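Long-range contacts in endo-1,4-beta-xylanase (Pseudoalteromonas haloplanktis, PDB 1H12), which hydrolyses internal beta-1,4 linkages of xylan as a cold-adapted family 8 glycoside hydrolase, and may also cleave cellulose and related beta-glucans: residues T77-W82 against A142-E146; L176-K180 against D221-W225; E185-F191 against F254-L258; H204-D210 against V228-R233. All coordinates share one frame; numbering follows the deposited sequence.

Contact 1 (T77-W82 against A142-E146)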
# COMPACT_ATOMS: atom_id res chain seq x y z
N THR A 77 -8.61 -6.92 3.23
CA THR A 77 -8.50 -5.63 3.87
C THR A 77 -7.55 -4.70 3.14
O THR A 77 -7.82 -3.48 3.08
CB THR A 77 -8.15 -5.71 5.35
OG1 THR A 77 -6.98 -6.53 5.49
CG2 THR A 77 -9.29 -6.26 6.14
N GLU A 78 -6.45 -5.20 2.58
CA GLU A 78 -5.56 -4.35 1.82
C GLU A 78 -6.31 -3.68 0.67
O GLU A 78 -6.34 -2.47 0.55
CB GLU A 78 -4.35 -5.14 1.34
CG GLU A 78 -3.32 -5.30 2.46
CD GLU A 78 -2.18 -6.27 2.13
OE1 GLU A 78 -2.24 -6.96 1.09
OE2 GLU A 78 -1.21 -6.36 2.94
N GLY A 79 -6.96 -4.49 -0.16
CA GLY A 79 -7.64 -3.91 -1.31
C GLY A 79 -8.73 -2.93 -0.92
O GLY A 79 -8.93 -1.91 -1.58
N GLN A 80 -9.48 -3.26 0.14
CA GLN A 80 -10.56 -2.41 0.64
C GLN A 80 -10.01 -1.04 1.04
O GLN A 80 -10.55 0.01 0.67
CB GLN A 80 -11.25 -3.09 1.79
CG GLN A 80 -12.62 -2.49 2.16
CD GLN A 80 -13.73 -3.01 1.19
OE1 GLN A 80 -14.92 -2.53 1.49
NE2 GLN A 80 -13.46 -3.68 0.26
N SER A 81 -8.92 -1.06 1.84
CA SER A 81 -8.33 0.14 2.34
C SER A 81 -7.66 0.97 1.26
O SER A 81 -7.70 2.22 1.29
CB SER A 81 -7.34 -0.22 3.47
OG SER A 81 -6.14 -0.80 2.97
N TRP A 82 -7.06 0.32 0.28
CA TRP A 82 -6.48 0.99 -0.87
C TRP A 82 -7.57 1.66 -1.68
O TRP A 82 -7.40 2.81 -2.15
CB TRP A 82 -5.67 0.02 -1.72
CG TRP A 82 -4.47 -0.55 -1.05
CD1 TRP A 82 -3.76 -0.01 -0.02
CD2 TRP A 82 -3.83 -1.79 -1.36
NE1 TRP A 82 -2.72 -0.84 0.32
CE2 TRP A 82 -2.74 -1.93 -0.47
CE3 TRP A 82 -4.08 -2.83 -2.25
CZ2 TRP A 82 -1.91 -3.04 -0.47
CZ3 TRP A 82 -3.27 -3.94 -2.25
CH2 TRP A 82 -2.19 -4.02 -1.38
N ALA A 142 -4.22 -8.24 8.28
CA ALA A 142 -3.09 -7.87 7.41
C ALA A 142 -2.82 -6.40 7.78
O ALA A 142 -3.50 -5.52 7.25
CB ALA A 142 -3.40 -8.02 5.96
N PRO A 143 -1.92 -6.14 8.74
CA PRO A 143 -1.91 -4.82 9.40
C PRO A 143 -1.73 -3.58 8.57
O PRO A 143 -2.11 -2.51 9.03
CB PRO A 143 -0.84 -4.98 10.45
CG PRO A 143 -0.97 -6.44 10.87
CD PRO A 143 -1.20 -7.15 9.55
N ASP A 144 -1.15 -3.65 7.35
CA ASP A 144 -1.18 -2.47 6.52
C ASP A 144 -2.57 -2.07 6.05
O ASP A 144 -2.77 -0.92 5.68
CB ASP A 144 -0.18 -2.54 5.38
CG ASP A 144 -0.44 -3.60 4.32
OD1 ASP A 144 -1.07 -4.65 4.69
OD2 ASP A 144 -0.01 -3.41 3.17
N GLY A 145 -3.53 -2.99 6.07
CA GLY A 145 -4.92 -2.62 5.84
C GLY A 145 -5.40 -1.61 6.89
O GLY A 145 -5.89 -0.55 6.53
N GLU A 146 -5.23 -1.93 8.17
CA GLU A 146 -5.60 -0.99 9.21
C GLU A 146 -4.83 0.32 9.06
O GLU A 146 -5.42 1.39 9.28
CB GLU A 146 -5.32 -1.59 10.61
CG GLU A 146 -6.30 -2.66 11.06
CD GLU A 146 -6.09 -4.09 10.59
OE1 GLU A 146 -5.34 -4.30 9.59
OE2 GLU A 146 -6.66 -4.99 11.23
O HOH W 1 -6.38 -6.38 8.21
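Glu78 and Asp144 bring two carboxylates together at the N-terminal turns of helices 77-89 and 143-160, two helices of the (alpha/alpha)6 barrel. Glu78 OE2 lies 2.5 Å from Asp144 OD1, and the planes of the two groups stand 88° apart. The first torsion of Glu78 (chi1 -80°) sets CG beside the backbone N, and the extended chain beyond it reaches across to Asp144. Arg284 completes the cluster, forming salt bridges with Glu78 OE2 and Asp144 OD2 through the same NH2. With an alanine here in place of Glu78, the space beside Asp144 OD1 would probably be left unfilled and Arg284 would lose one of its carboxylate partners. In family 8 barrels the substrate cleft lies at the N-terminal ends of inner helices, and an acidic cluster on first helical turns is consistent with such a position; the bound xylose is nevertheless about 13 Å from the Trp82 side chain. Next to the cluster, Trp82 CZ2 approaches Asp144 OD2 at 4.1 Å, while Tyr148 meets the same indole edge-to-face. The backbones come close at Gly145, whose CA is 4.4 Å from that of Glu78; the lack of a side chain permits this approach. Ser81 CB sits 3.4 Å from Gly145 O, and Ser81 OG turns back to donate to Glu78 O at 2.9 Å, a carbonyl that also accepts from Trp82 N. At the other end, water 1 links Thr77 OG1, Ala142 N and Glu146 OE1, donating to the last at 2.7 Å.

Contact 2 (L176-K180 against D221-W225)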
# COMPACT_ATOMS: atom_id res chain seq x y z
N LEU A 176 -6.48 3.97 14.85
CA LEU A 176 -5.11 4.22 15.35
C LEU A 176 -4.89 3.52 16.70
O LEU A 176 -3.83 2.95 16.94
CB LEU A 176 -4.83 5.71 15.48
CG LEU A 176 -4.73 6.48 14.18
CD1 LEU A 176 -4.46 7.96 14.51
CD2 LEU A 176 -3.61 5.96 13.30
N ASN A 177 -5.91 3.61 17.57
CA ASN A 177 -5.73 2.92 18.87
C ASN A 177 -5.64 1.43 18.71
O ASN A 177 -4.85 0.78 19.40
CB ASN A 177 -6.92 3.30 19.77
CG ASN A 177 -6.80 4.72 20.31
OD1 ASN A 177 -5.80 5.35 20.21
ND2 ASN A 177 -7.92 5.23 20.79
N THR A 178 -6.42 0.87 17.77
CA THR A 178 -6.30 -0.54 17.46
C THR A 178 -4.90 -0.89 16.97
O THR A 178 -4.32 -1.91 17.36
CB THR A 178 -7.39 -0.96 16.49
OG1 THR A 178 -8.65 -0.87 17.18
CG2 THR A 178 -7.18 -2.36 15.93
N ILE A 179 -4.36 -0.09 16.07
CA ILE A 179 -3.01 -0.35 15.57
C ILE A 179 -2.03 -0.36 16.74
O ILE A 179 -1.22 -1.28 16.89
CB ILE A 179 -2.61 0.67 14.49
CG1 ILE A 179 -3.49 0.52 13.26
CG2 ILE A 179 -1.14 0.46 14.13
CD1 ILE A 179 -3.39 1.71 12.29
N LYS A 180 -2.07 0.69 17.56
CA LYS A 180 -1.17 0.78 18.68
C LYS A 180 -1.31 -0.38 19.65
O LYS A 180 -0.29 -0.92 20.12
CB LYS A 180 -1.42 2.13 19.39
CG LYS A 180 -0.56 2.36 20.60
CD LYS A 180 -0.78 3.81 21.11
CE LYS A 180 0.03 4.17 22.26
NZ LYS A 180 -0.59 5.56 22.58
N ASP A 221 0.17 10.83 22.32
CA ASP A 221 -0.04 10.16 21.04
C ASP A 221 0.67 10.82 19.88
O ASP A 221 1.14 10.15 18.98
CB ASP A 221 -1.51 9.93 20.73
CG ASP A 221 -2.11 8.78 21.54
OD1 ASP A 221 -1.39 7.88 21.99
OD2 ASP A 221 -3.36 8.74 21.76
N LYS A 222 0.78 12.15 19.92
CA LYS A 222 1.54 12.83 18.91
C LYS A 222 3.00 12.33 18.92
O LYS A 222 3.60 12.03 17.88
CB LYS A 222 1.49 14.32 19.09
CG LYS A 222 2.28 15.06 18.17
CD LYS A 222 2.04 16.53 18.28
CE LYS A 222 2.64 17.23 17.11
NZ LYS A 222 2.20 18.72 17.11
N ASN A 223 3.56 12.31 20.12
CA ASN A 223 4.93 11.82 20.27
C ASN A 223 5.08 10.35 19.89
O ASN A 223 6.06 9.97 19.23
CB ASN A 223 5.43 12.12 21.69
CG ASN A 223 5.78 13.55 21.89
OD1 ASN A 223 4.93 14.41 22.33
ND2 ASN A 223 6.97 13.85 21.59
N TYR A 224 4.10 9.55 20.25
CA TYR A 224 4.11 8.12 19.90
C TYR A 224 4.25 7.94 18.39
O TYR A 224 5.13 7.21 17.91
CB TYR A 224 2.83 7.44 20.41
CG TYR A 224 2.73 5.99 20.01
CD1 TYR A 224 3.32 5.03 20.78
CD2 TYR A 224 2.11 5.61 18.82
CE1 TYR A 224 3.26 3.67 20.42
CE2 TYR A 224 2.06 4.29 18.44
CZ TYR A 224 2.65 3.32 19.20
OH TYR A 224 2.60 2.02 18.79
N TRP A 225 3.40 8.62 17.62
CA TRP A 225 3.43 8.42 16.18
C TRP A 225 4.67 9.02 15.53
O TRP A 225 5.15 8.48 14.53
CB TRP A 225 2.13 8.90 15.54
CG TRP A 225 0.99 7.98 15.87
CD1 TRP A 225 -0.08 8.26 16.67
CD2 TRP A 225 0.82 6.62 15.43
NE1 TRP A 225 -0.89 7.16 16.75
CE2 TRP A 225 -0.36 6.15 15.98
CE3 TRP A 225 1.52 5.79 14.59
CZ2 TRP A 225 -0.81 4.86 15.77
CZ3 TRP A 225 1.08 4.50 14.35
CH2 TRP A 225 -0.08 4.04 14.96
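The 176-180 and 221-225 segments, which meet through Lys180, Leu176 and Ile179 on one side and Asp221, Tyr224 and Trp225 on the other, are helical pieces whose axes pass 12.5 Å apart with 57° between their directions. That spacing is wide for helix packing, and even the closest CA atoms, those of Lys180 and Tyr224, are 9.1 Å apart, so long side chains must span the interval. Lys180 does so fully stretched: CG is anti to the backbone N (chi1 179°) and the rest of the chain stays extended, which lays it along one face of the Tyr224 ring. Its CG touches Tyr224 CZ at 3.6 Å, and CE sits over the ring in a CH-pi contact, 3.8 Å from the centroid. NZ, at the end of the chain, makes a cation-pi interaction, 4.5 Å from the same centroid and over the face. The ammonium also forms a salt bridge to Asp221 OD1; the modelled separation of NZ and OD1, 2.5 Å, is so short that its exact value is doubtful. Asn218 holds the other carboxylate oxygen, OD2. Deeper in, Trp225 is wedged between layers: Leu176 CD2 lies over one indole face, 3.9 Å from CZ2, and Tyr224 CD2 over the opposite one. Ile179 CG2 meets the indole edge at CH2, 3.8 Å away, and Phe212 packs edge-to-face against the ring from helix 206-215. A hydrophobic seam bordered by the partly exposed Lys180-Asp221 pair thus joins helices 168-182 and 219-243 within the (alpha/alpha)6 barrel.

Contact 3 (E185-F191 against F254-L258); sequences ENQIIRF and FLSRL
Glu185 opens the contact by presenting OE1 to Leu258 CD1, 4.0 Å away; its extended chain crosses the leucine side chain at about a right angle, while the same OE1 accepts a hydrogen bond from Asn197 N. The chain then reverses through Asn186 and Gln187, both in the left-handed helical region, in a type I' turn, within which Asn186 ND2 lies 4.2 Å from Leu258 CD1. Glu185 N donates to Ile188 O (2.9 Å) and Ile188 N to Glu185 O (3.0 Å), the closing pair of a two-residue beta hairpin between strands 184-185 and 188-189. Past the turn, the side chains of Ile188 and Leu258 slide by each other in opposite directions. Ile188 CG2 reaches Leu258 CD2 at 3.8 Å, and Ile188 CD1 lies 4.1 Å from Leu258 O. The hairpin is thereby packed against an irregular loop, 254-258, that lies between helix 219-243 and strand 277-278, one of the long connections that elaborate the helical barrel. Asn197 serves both sides of this junction, since besides Glu185 it bonds Leu258 N and Arg257 NH1. Ile189 turns its side chain away, against Pro143 and Glu147 of helix 143-160. At Phe191, a chi1 of -179° swings the ring off the backbone and up to the loop. Leu255 CD2 sits over one face of that ring, 3.9 Å from its centroid, in a CH-pi contact. The Phe254 ring stands nearly perpendicular to it (planes 85° apart) but obliquely placed, CE1 of Phe191 and CE1 of Phe254 being 4.0 Å apart.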
# COMPACT_ATOMS: atom_id res chain seq x y z
N GLU A 185 4.71 -3.83 17.83
CA GLU A 185 5.69 -4.33 18.82
C GLU A 185 6.81 -3.31 18.88
O GLU A 185 7.49 -3.06 17.91
CB GLU A 185 6.27 -5.68 18.48
CG GLU A 185 7.14 -6.19 19.63
CD GLU A 185 7.83 -7.48 19.40
OE1 GLU A 185 7.74 -8.12 18.38
OE2 GLU A 185 8.54 -7.92 20.35
N ASN A 186 7.03 -2.74 20.05
CA ASN A 186 8.13 -1.76 20.20
C ASN A 186 8.04 -0.68 19.12
O ASN A 186 9.07 -0.30 18.55
CB ASN A 186 9.54 -2.48 20.13
CG ASN A 186 9.73 -3.64 21.18
OD1 ASN A 186 9.10 -3.62 22.27
ND2 ASN A 186 10.55 -4.72 20.78
N GLN A 187 6.83 -0.20 18.79
CA GLN A 187 6.64 0.90 17.85
C GLN A 187 7.00 0.52 16.40
O GLN A 187 7.17 1.41 15.62
CB GLN A 187 7.34 2.16 18.32
CG GLN A 187 6.72 2.73 19.60
CD GLN A 187 7.41 3.93 20.13
OE1 GLN A 187 8.64 3.91 20.20
NE2 GLN A 187 6.72 5.03 20.31
N ILE A 188 7.02 -0.76 16.10
CA ILE A 188 7.19 -1.27 14.75
C ILE A 188 5.96 -2.11 14.40
O ILE A 188 5.56 -3.02 15.14
CB ILE A 188 8.46 -2.11 14.61
CG1 ILE A 188 9.70 -1.17 14.79
CG2 ILE A 188 8.52 -2.75 13.25
CD1 ILE A 188 10.95 -1.85 14.84
N ILE A 189 5.39 -1.83 13.23
CA ILE A 189 4.20 -2.56 12.79
C ILE A 189 4.47 -4.05 12.73
O ILE A 189 5.48 -4.51 12.20
CB ILE A 189 3.71 -1.97 11.45
CG1 ILE A 189 2.31 -2.44 11.10
CG2 ILE A 189 4.68 -2.19 10.32
CD1 ILE A 189 1.19 -1.86 11.91
N ARG A 190 3.53 -4.81 13.27
CA ARG A 190 3.61 -6.25 13.25
C ARG A 190 3.18 -6.83 11.89
O ARG A 190 2.29 -6.33 11.24
CB ARG A 190 2.68 -6.82 14.32
CG ARG A 190 3.19 -6.67 15.74
CD ARG A 190 2.18 -7.17 16.74
NE ARG A 190 2.68 -7.27 18.10
CZ ARG A 190 3.43 -8.25 18.57
NH1 ARG A 190 3.73 -9.30 17.83
NH2 ARG A 190 3.91 -8.20 19.80
N PHE A 191 3.81 -7.97 11.56
CA PHE A 191 3.20 -8.87 10.62
C PHE A 191 2.04 -9.62 11.22
O PHE A 191 1.02 -9.84 10.55
CB PHE A 191 4.25 -9.85 10.07
CG PHE A 191 3.66 -10.80 9.05
CD1 PHE A 191 3.35 -10.37 7.79
CD2 PHE A 191 3.44 -12.13 9.38
CE1 PHE A 191 2.84 -11.24 6.87
CE2 PHE A 191 2.89 -12.98 8.47
CZ PHE A 191 2.62 -12.55 7.22
N PHE A 254 10.05 -9.92 1.64
CA PHE A 254 8.73 -10.14 2.22
C PHE A 254 8.70 -9.87 3.72
O PHE A 254 7.89 -9.10 4.22
CB PHE A 254 8.33 -11.59 1.87
CG PHE A 254 7.10 -12.11 2.54
CD1 PHE A 254 6.02 -11.31 2.89
CD2 PHE A 254 7.01 -13.48 2.81
CE1 PHE A 254 4.90 -11.88 3.52
CE2 PHE A 254 5.92 -14.04 3.44
CZ PHE A 254 4.88 -13.24 3.80
N LEU A 255 9.59 -10.55 4.47
CA LEU A 255 9.61 -10.49 5.91
C LEU A 255 10.99 -10.07 6.41
O LEU A 255 12.02 -10.37 5.79
CB LEU A 255 9.24 -11.85 6.53
CG LEU A 255 7.81 -12.28 6.29
CD1 LEU A 255 7.59 -13.69 6.80
CD2 LEU A 255 6.80 -11.33 6.93
N SER A 256 11.00 -9.40 7.57
CA SER A 256 12.19 -8.92 8.19
C SER A 256 12.10 -9.02 9.70
O SER A 256 11.01 -8.86 10.29
CB SER A 256 12.39 -7.42 7.83
OG SER A 256 13.55 -6.84 8.39
N ARG A 257 13.22 -9.20 10.35
CA ARG A 257 13.31 -8.99 11.78
C ARG A 257 13.31 -7.51 12.09
O ARG A 257 13.43 -6.66 11.19
CB ARG A 257 14.58 -9.68 12.35
CG ARG A 257 14.61 -11.14 12.01
CD ARG A 257 13.39 -11.83 12.56
NE ARG A 257 13.45 -13.30 12.49
CZ ARG A 257 12.51 -14.07 12.95
NH1 ARG A 257 11.42 -13.55 13.50
NH2 ARG A 257 12.60 -15.38 12.86
N LEU A 258 13.20 -7.15 13.37
CA LEU A 258 13.08 -5.74 13.76
C LEU A 258 14.34 -4.95 13.59
O LEU A 258 14.31 -3.75 13.58
CB LEU A 258 12.49 -5.64 15.15
CG LEU A 258 11.11 -6.22 15.34
CD1 LEU A 258 10.54 -5.80 16.67
CD2 LEU A 258 10.13 -6.00 14.27

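Contact 4 (H204-D210 against V228-R233); sequences HIPAFYD and VATKSR
Asp210 and Arg233 make the polar grip of the contact: both terminal guanidinium nitrogens reach one oxygen, NH2 at 2.8 Å from Asp210 OD2 in a fairly straight bond (160°) and NH1 at 3.2 Å from that oxygen in a more bent one. Arg233 sets CG beside its backbone N and runs extended from there to NE, which carries the guanidinium across to Asp210. The two flat groups are nearly coplanar, 9° apart, and Pro206 CB lies over a guanidinium face, 3.6 Å from Arg233 NH2. Leucine in place of Arg233 would probably leave Asp210 OD2 without these two N-H donors and remove one salt-bridge partner of Asp292. Water 2 closes the same site, donating to Asp210 OD1 and accepting from Arg233 NH1. These groups lie between helices 206-215 and 219-243, consecutive in the chain and packed as an antiparallel hairpin: the axes of segments 206-210 and 228-233 run at 169° and approach to 8.1 Å. Within the interface Val228 CG1 sits over the centre of a Tyr209 ring face, 3.6 Å from Tyr209 CG, while Ser232 OG meets that ring's edge. The same hydroxyl is hydrogen-bonded to His204 ND1 at 2.8 Å. Farther out, Thr199 OG1 holds His204 NE2, Glu147 holds Tyr209 OH, and Asp292 of helix 283-296 takes Arg233 NH2.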
# COMPACT_ATOMS: atom_id res chain seq x y z
N HIS A 204 5.66 -0.61 6.07
CA HIS A 204 6.30 0.61 6.59
C HIS A 204 6.08 1.78 5.64
O HIS A 204 6.67 1.83 4.55
CB HIS A 204 7.78 0.34 6.77
CG HIS A 204 8.05 -0.50 7.96
ND1 HIS A 204 8.46 0.08 9.13
CD2 HIS A 204 7.87 -1.82 8.19
CE1 HIS A 204 8.54 -0.88 10.03
NE2 HIS A 204 8.19 -2.06 9.50
N ILE A 205 5.26 2.74 6.09
CA ILE A 205 4.98 3.95 5.31
C ILE A 205 5.25 5.10 6.24
O ILE A 205 4.34 5.62 6.90
CB ILE A 205 3.58 3.95 4.72
CG1 ILE A 205 3.28 2.60 4.06
CG2 ILE A 205 3.44 5.11 3.76
CD1 ILE A 205 1.92 2.40 3.68
N PRO A 206 6.51 5.55 6.35
CA PRO A 206 6.85 6.45 7.45
C PRO A 206 6.04 7.75 7.46
O PRO A 206 5.60 8.20 8.51
CB PRO A 206 8.35 6.67 7.30
CG PRO A 206 8.82 5.39 6.66
CD PRO A 206 7.71 5.01 5.68
N ALA A 207 5.78 8.32 6.29
CA ALA A 207 5.04 9.56 6.20
C ALA A 207 3.65 9.42 6.76
O ALA A 207 3.09 10.40 7.27
CB ALA A 207 5.00 10.05 4.77
N PHE A 208 3.02 8.25 6.63
CA PHE A 208 1.70 8.07 7.24
C PHE A 208 1.77 8.33 8.75
O PHE A 208 0.87 8.91 9.32
CB PHE A 208 1.12 6.67 7.00
CG PHE A 208 0.54 6.41 5.63
CD1 PHE A 208 0.65 7.31 4.60
CD2 PHE A 208 -0.16 5.23 5.42
CE1 PHE A 208 0.10 7.01 3.35
CE2 PHE A 208 -0.67 4.93 4.20
CZ PHE A 208 -0.55 5.81 3.15
N TYR A 209 2.83 7.84 9.40
CA TYR A 209 2.93 7.98 10.84
C TYR A 209 3.11 9.45 11.22
O TYR A 209 2.56 9.90 12.24
CB TYR A 209 4.06 7.13 11.39
CG TYR A 209 4.05 5.69 10.89
CD1 TYR A 209 2.93 4.89 10.93
CD2 TYR A 209 5.21 5.16 10.36
CE1 TYR A 209 2.97 3.60 10.46
CE2 TYR A 209 5.24 3.86 9.88
CZ TYR A 209 4.15 3.08 9.92
OH TYR A 209 4.25 1.81 9.39
N ASP A 210 3.87 10.22 10.43
CA ASP A 210 3.96 11.65 10.68
C ASP A 210 2.63 12.34 10.51
O ASP A 210 2.30 13.24 11.29
CB ASP A 210 4.98 12.25 9.70
CG ASP A 210 6.41 11.95 10.05
OD1 ASP A 210 6.77 12.26 11.21
OD2 ASP A 210 7.17 11.44 9.23
N VAL A 228 7.17 6.35 15.99
CA VAL A 228 6.93 5.26 15.02
C VAL A 228 7.52 5.67 13.67
O VAL A 228 8.15 4.85 12.99
CB VAL A 228 5.42 4.95 14.92
CG1 VAL A 228 5.14 3.96 13.82
CG2 VAL A 228 4.89 4.37 16.23
N ALA A 229 7.32 6.92 13.25
CA ALA A 229 7.88 7.38 11.98
C ALA A 229 9.40 7.23 11.94
O ALA A 229 9.96 6.71 10.97
CB ALA A 229 7.46 8.80 11.70
N THR A 230 10.08 7.70 12.99
CA THR A 230 11.52 7.61 13.02
C THR A 230 11.98 6.17 13.03
O THR A 230 12.94 5.80 12.33
CB THR A 230 12.02 8.36 14.27
OG1 THR A 230 11.66 9.71 14.17
CG2 THR A 230 13.56 8.25 14.41
N LYS A 231 11.33 5.32 13.81
CA LYS A 231 11.72 3.92 13.90
C LYS A 231 11.45 3.22 12.57
O LYS A 231 12.17 2.26 12.26
CB LYS A 231 10.99 3.24 15.04
CG LYS A 231 11.61 3.55 16.41
CD LYS A 231 10.96 2.76 17.51
CE LYS A 231 11.60 2.88 18.84
NZ LYS A 231 10.78 2.21 19.95
N SER A 232 10.45 3.66 11.82
CA SER A 232 10.13 3.04 10.55
C SER A 232 11.20 3.38 9.51
O SER A 232 11.64 2.50 8.75
CB SER A 232 8.75 3.47 10.10
OG SER A 232 8.41 2.85 8.87
N ARG A 233 11.61 4.64 9.48
CA ARG A 233 12.72 5.00 8.60
C ARG A 233 13.98 4.22 8.99
O ARG A 233 14.73 3.80 8.11
CB ARG A 233 12.94 6.50 8.57
CG ARG A 233 11.74 7.27 8.03
CD ARG A 233 12.02 8.71 7.67
NE ARG A 233 10.85 9.33 7.16
CZ ARG A 233 9.91 9.92 7.88
NH1 ARG A 233 10.07 10.19 9.18
NH2 ARG A 233 8.78 10.27 7.30
O HOH W 2 9.38 12.15 11.24
O HOH W 3 9.31 11.62 13.30

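In the fold
From the N terminus, contact 1 comes first: it closes a loop containing helix 93-107 and strand 123-128, and ends before the others open. Contact 2 then opens at 176-180, contact 3 at 185-191 and contact 4 at 204-210. Contact 2 is completed at 221-225, so it crosses contacts 3 and 4; contact 4 closes at 228-233, wholly within the span that contact 3 completes at 254-258. Helix 219-243 serves contacts 2 and 4, where Trp225 packs on Tyr209. The hairpin of contact 3 ties the group together, with Gln187 probably hydrogen-bonded to Lys231 of contact 4 and the backbone O of Arg190 packed on Pro143 of contact 1.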